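Local coordinates for protein putative alpha-L-fucosidase (Bacteroides thetaiotaomicron VPI-5482, PDB 3GZA) that probably hydrolyses terminal alpha-L-fucose linkages, as a family 29 glycoside hydrolase that joins a TIM-barrel-type domain to a beta-sandwich domain, at residues Met300-Thr312 with Glu403-Pro415. Numbering follows the deposited sequence.
Sequences MDKYEKSVGRNAT and ESVGHKRIEKFEP
Gly-308 O is gripped by two donors of the opposing strand: Ile-410 N at 3.0 Å in a nearly straight bond (164°), and Arg-409 NH1, also at 3.0 Å, which brings the carbonyl oxygen to the edge of its guanidinium, close to the plane. The Arg-409 side chain starts away from the loop and bends back at its second torsion (chi2 72°), which carries the guanidinium to this oxygen. The Ile-410 N bond to Gly-308 O and a weak one from Asn-310 N to Lys-408 O form a single backbone beta bridge between Arg-309 and Arg-409; the Arg-409 side chain adds to it. Ile-410 CG1 and CD1 lie against the bare CA of Gly-308, where a CB would clash with Ile-410 CB and Glu-304 O; CD1 also meets Tyr-303 CE2 at 3.8 Å, the two side chains crossing at about a right angle.

Farther along, Asn-310 OD1 accepts His-407 N at 2.9 Å, the donor standing well above the amide plane, while ND2 bonds Glu-381. A leucine at Asn-310 would probably leave His-407 N without this acceptor and Glu-381 without its amide donor. Val-307 CG1 runs alongside Lys-408 CD, and the lysine's NZ pairs with Glu-21 and reaches Tyr-303 OH through a water. Another water donates to both Glu-304 O and Ile-410 O; a third accepts from Arg-309 NE and Arg-409 NH1, bridging two guanidiniums whose planes are 56° apart; Arg-309 NH1 itself bonds Val-227 O.

The Ser-306 to Arg-309 type I turn, which follows helix 296-304, presents Gly-308 to the strand. Glu-304 OE2 ties this helix end to Arg-343 of helix 327-344 and Tyr-370 of strand 366-375. The contact thus docks the loop leading into barrel strand 312-317 against strand 409-418, an outermost strand of its sandwich sheet, whose neighbour is 366-375.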
loop_
_atom_site.group_PDB
_atom_site.type_symbol
_atom_site.label_atom_id
_atom_site.label_comp_id
_atom_site.label_asym_id
_atom_site.label_seq_id
_atom_site.Cartn_x
_atom_site.Cartn_y
_atom_site.Cartn_z
HETATM N N MSE A 300 24.513 11.141 32.737
HETATM C CA MSE A 300 25.206 12.376 33.091
HETATM C C MSE A 300 26.571 12.455 32.424
HETATM O O MSE A 300 26.966 13.521 31.973
HETATM C CB MSE A 300 25.305 12.538 34.587
HETATM C CG MSE A 300 23.967 12.719 35.232
HETATM SE SE MSE A 300 22.814 14.127 34.487
HETATM C CE MSE A 300 24.093 15.648 34.648
ATOM N N ASP A 301 27.286 11.336 32.353
ATOM C CA ASP A 301 28.579 11.264 31.649
ATOM C C ASP A 301 28.307 11.664 30.177
ATOM O O ASP A 301 29.030 12.498 29.597
ATOM C CB ASP A 301 29.097 9.810 31.750
ATOM C CG ASP A 301 30.435 9.554 31.018
ATOM O OD1 ASP A 301 31.399 10.324 31.189
ATOM O OD2 ASP A 301 30.542 8.497 30.299
ATOM N N LYS A 302 27.243 11.122 29.582
ATOM C CA LYS A 302 26.938 11.448 28.185
ATOM C C LYS A 302 26.577 12.907 28.013
ATOM O O LYS A 302 27.029 13.559 27.051
ATOM C CB LYS A 302 25.872 10.524 27.620
ATOM C CG LYS A 302 26.343 9.061 27.550
ATOM C CD LYS A 302 25.260 8.159 27.021
ATOM C CE LYS A 302 25.745 6.694 27.048
ATOM N NZ LYS A 302 27.125 6.535 26.505
ATOM N N TYR A 303 25.751 13.434 28.900
ATOM C CA TYR A 303 25.392 14.869 28.860
ATOM C C TYR A 303 26.643 15.744 28.837
ATOM O O TYR A 303 26.764 16.672 28.006
ATOM C CB TYR A 303 24.534 15.186 30.113
ATOM C CG TYR A 303 24.120 16.657 30.211
ATOM C CD1 TYR A 303 23.034 17.130 29.503
ATOM C CD2 TYR A 303 24.804 17.534 31.020
ATOM C CE1 TYR A 303 22.656 18.456 29.561
ATOM C CE2 TYR A 303 24.428 18.841 31.106
ATOM C CZ TYR A 303 23.371 19.290 30.383
ATOM O OH TYR A 303 22.991 20.636 30.456
ATOM N N GLU A 304 27.587 15.465 29.728
ATOM C CA GLU A 304 28.801 16.298 29.813
ATOM C C GLU A 304 29.682 16.159 28.569
ATOM O O GLU A 304 30.441 17.065 28.231
ATOM C CB GLU A 304 29.595 15.971 31.098
ATOM C CG GLU A 304 28.828 16.383 32.348
ATOM C CD GLU A 304 29.582 16.189 33.621
ATOM O OE1 GLU A 304 30.792 15.879 33.599
ATOM O OE2 GLU A 304 28.966 16.375 34.683
ATOM N N LYS A 305 29.572 15.023 27.889
ATOM C CA LYS A 305 30.367 14.753 26.691
ATOM C C LYS A 305 29.597 14.982 25.400
ATOM O O LYS A 305 30.001 14.543 24.349
ATOM C CB LYS A 305 31.002 13.346 26.764
ATOM C CG LYS A 305 32.046 13.215 27.868
ATOM C CD LYS A 305 32.505 11.779 28.137
ATOM C CE LYS A 305 33.609 11.721 29.265
ATOM N NZ LYS A 305 33.686 10.368 29.932
ATOM N N SER A 306 28.465 15.678 25.467
ATOM C CA SER A 306 27.679 16.038 24.295
ATOM C C SER A 306 27.365 17.495 24.452
ATOM O O SER A 306 28.083 18.301 23.882
ATOM C CB SER A 306 26.410 15.203 24.094
ATOM O OG SER A 306 25.638 15.131 25.278
ATOM N N VAL A 307 26.363 17.824 25.278
ATOM C CA VAL A 307 26.012 19.205 25.552
ATOM C C VAL A 307 27.254 19.973 26.045
ATOM O O VAL A 307 27.476 21.132 25.685
ATOM C CB VAL A 307 24.874 19.288 26.566
ATOM C CG1 VAL A 307 24.571 20.798 26.949
ATOM C CG2 VAL A 307 23.612 18.537 26.021
ATOM N N GLY A 308 28.105 19.332 26.842
ATOM C CA GLY A 308 29.345 19.962 27.329
ATOM C C GLY A 308 30.530 19.989 26.390
ATOM O O GLY A 308 31.608 20.472 26.744
ATOM N N ARG A 309 30.312 19.445 25.198
ATOM C CA ARG A 309 31.261 19.410 24.089
ATOM C C ARG A 309 30.620 20.031 22.818
ATOM O O ARG A 309 30.962 19.673 21.703
ATOM C CB ARG A 309 31.752 17.974 23.805
ATOM C CG ARG A 309 32.666 17.447 24.820
ATOM C CD ARG A 309 33.161 16.051 24.491
ATOM N NE ARG A 309 34.059 15.575 25.534
ATOM C CZ ARG A 309 34.599 14.358 25.534
ATOM N NH1 ARG A 309 34.357 13.507 24.566
ATOM N NH2 ARG A 309 35.371 13.985 26.527
ATOM N N ASN A 310 29.714 20.998 22.992
ATOM C CA ASN A 310 29.188 21.767 21.867
ATOM C C ASN A 310 28.403 20.933 20.876
ATOM O O ASN A 310 28.470 21.144 19.678
ATOM C CB ASN A 310 30.363 22.442 21.113
ATOM C CG ASN A 310 29.912 23.541 20.173
ATOM O OD1 ASN A 310 28.861 24.188 20.382
ATOM N ND2 ASN A 310 30.764 23.826 19.154
ATOM N N ALA A 311 27.656 19.946 21.374
ATOM C CA ALA A 311 26.766 19.159 20.564
ATOM C C ALA A 311 25.376 19.098 21.242
ATOM O O ALA A 311 25.277 18.970 22.439
ATOM C CB ALA A 311 27.338 17.710 20.370
ATOM N N THR A 312 24.311 19.197 20.465
ATOM C CA THR A 312 22.974 18.975 20.939
ATOM C C THR A 312 22.728 17.472 20.958
ATOM O O THR A 312 23.013 16.754 19.993
ATOM C CB THR A 312 21.957 19.763 20.136
ATOM O OG1 THR A 312 22.099 21.153 20.525
ATOM C CG2 THR A 312 20.503 19.264 20.394
ATOM N N GLU A 403 40.277 23.922 23.777
ATOM C CA GLU A 403 40.317 24.566 22.464
ATOM C C GLU A 403 38.978 25.159 22.129
ATOM O O GLU A 403 38.763 26.337 22.339
ATOM C CB GLU A 403 40.715 23.550 21.400
ATOM C CG GLU A 403 42.138 23.105 21.496
ATOM C CD GLU A 403 42.515 22.161 20.368
ATOM O OE1 GLU A 403 42.598 22.605 19.199
ATOM O OE2 GLU A 403 42.711 20.969 20.670
ATOM N N SER A 404 38.058 24.327 21.641
ATOM C CA SER A 404 36.717 24.746 21.283
ATOM C C SER A 404 35.827 25.011 22.496
ATOM O O SER A 404 35.919 24.314 23.508
ATOM C CB SER A 404 36.049 23.668 20.435
ATOM O OG SER A 404 36.110 22.411 21.085
ATOM N N VAL A 405 34.937 25.974 22.331
ATOM C CA VAL A 405 33.921 26.264 23.318
ATOM C C VAL A 405 32.577 26.194 22.591
ATOM O O VAL A 405 31.798 25.277 22.823
ATOM C CB VAL A 405 34.176 27.599 24.026
ATOM C CG1 VAL A 405 32.998 27.921 24.914
ATOM C CG2 VAL A 405 35.459 27.543 24.837
ATOM N N GLY A 406 32.299 27.138 21.707
ATOM C CA GLY A 406 31.051 27.136 20.962
ATOM C C GLY A 406 29.896 27.460 21.888
ATOM O O GLY A 406 30.068 28.261 22.834
ATOM N N HIS A 407 28.769 26.791 21.701
ATOM C CA HIS A 407 27.571 27.079 22.463
ATOM C C HIS A 407 27.724 26.774 23.947
ATOM O O HIS A 407 27.301 27.568 24.781
ATOM C CB HIS A 407 26.365 26.373 21.879
ATOM C CG HIS A 407 25.162 26.521 22.744
ATOM N ND1 HIS A 407 24.504 27.723 22.851
ATOM C CD2 HIS A 407 24.605 25.686 23.658
ATOM C CE1 HIS A 407 23.532 27.592 23.741
ATOM N NE2 HIS A 407 23.594 26.387 24.262
ATOM N N LYS A 408 28.381 25.653 24.268
ATOM C CA LYS A 408 28.586 25.280 25.653
ATOM C C LYS A 408 29.729 24.311 25.838
ATOM O O LYS A 408 29.853 23.348 25.095
ATOM C CB LYS A 408 27.317 24.674 26.259
ATOM C CG LYS A 408 27.397 24.329 27.758
ATOM C CD LYS A 408 26.013 24.007 28.297
ATOM C CE LYS A 408 25.206 25.283 28.702
ATOM N NZ LYS A 408 23.868 24.918 29.307
ATOM N N ARG A 409 30.520 24.573 26.875
ATOM C CA ARG A 409 31.645 23.758 27.259
ATOM C C ARG A 409 31.458 23.515 28.733
ATOM O O ARG A 409 31.326 24.496 29.496
ATOM C CB ARG A 409 32.966 24.508 27.053
ATOM C CG ARG A 409 34.238 23.732 27.444
ATOM C CD ARG A 409 34.529 22.640 26.481
ATOM N NE ARG A 409 35.647 21.812 26.901
ATOM C CZ ARG A 409 35.603 20.510 27.149
ATOM N NH1 ARG A 409 34.487 19.807 27.093
ATOM N NH2 ARG A 409 36.715 19.891 27.505
ATOM N N ILE A 410 31.488 22.242 29.138
ATOM C CA ILE A 410 31.469 21.897 30.566
ATOM C C ILE A 410 32.831 21.342 30.866
ATOM O O ILE A 410 33.260 20.411 30.211
ATOM C CB ILE A 410 30.354 20.880 30.919
ATOM C CG1 ILE A 410 28.981 21.515 30.671
ATOM C CG2 ILE A 410 30.432 20.411 32.433
ATOM C CD1 ILE A 410 27.800 20.557 30.709
ATOM N N GLU A 411 33.508 21.927 31.855
ATOM C CA GLU A 411 34.811 21.458 32.311
ATOM C C GLU A 411 34.684 20.969 33.750
ATOM O O GLU A 411 34.109 21.645 34.578
ATOM C CB GLU A 411 35.809 22.605 32.286
ATOM C CG GLU A 411 36.404 22.978 30.916
ATOM C CD GLU A 411 37.500 22.023 30.442
ATOM O OE1 GLU A 411 37.667 20.924 31.028
ATOM O OE2 GLU A 411 38.231 22.417 29.488
ATOM N N LYS A 412 35.269 19.811 34.030
ATOM C CA LYS A 412 35.267 19.206 35.365
ATOM C C LYS A 412 36.698 18.932 35.704
ATOM O O LYS A 412 37.439 18.424 34.878
ATOM C CB LYS A 412 34.519 17.886 35.325
ATOM C CG LYS A 412 34.360 17.155 36.679
ATOM C CD LYS A 412 33.569 15.854 36.454
ATOM C CE LYS A 412 33.206 15.127 37.715
ATOM N NZ LYS A 412 34.396 14.606 38.427
ATOM N N PHE A 413 37.092 19.224 36.938
ATOM C CA PHE A 413 38.468 19.037 37.351
ATOM C C PHE A 413 38.497 18.683 38.820
ATOM O O PHE A 413 37.482 18.760 39.492
ATOM C CB PHE A 413 39.289 20.307 37.052
ATOM C CG PHE A 413 38.568 21.592 37.379
ATOM C CD1 PHE A 413 38.635 22.140 38.647
ATOM C CD2 PHE A 413 37.802 22.227 36.430
ATOM C CE1 PHE A 413 37.955 23.314 38.959
ATOM C CE2 PHE A 413 37.132 23.406 36.737
ATOM C CZ PHE A 413 37.198 23.935 38.003
ATOM N N GLU A 414 39.662 18.249 39.283
ATOM C CA GLU A 414 39.863 17.889 40.680
ATOM C C GLU A 414 39.550 19.136 41.510
ATOM O O GLU A 414 40.029 20.215 41.186
ATOM C CB GLU A 414 41.296 17.397 40.878
ATOM C CG GLU A 414 41.642 16.933 42.272
ATOM C CD GLU A 414 40.942 15.624 42.708
ATOM O OE1 GLU A 414 40.261 14.959 41.878
ATOM O OE2 GLU A 414 41.128 15.260 43.907
ATOM N N PRO A 415 38.749 18.997 42.582
ATOM C CA PRO A 415 38.327 20.175 43.337
ATOM C C PRO A 415 39.451 20.953 43.973
ATOM O O PRO A 415 40.417 20.359 44.430
ATOM C CB PRO A 415 37.451 19.592 44.453
ATOM C CG PRO A 415 37.043 18.287 43.976
ATOM C CD PRO A 415 38.194 17.770 43.169
HETATM O O HOH W 1 24.182 22.979 31.326
HETATM O O HOH W 2 32.506 17.884 29.558
HETATM O O HOH W 3 33.709 21.672 21.870
HETATM O O HOH W 4 34.150 16.994 27.992
#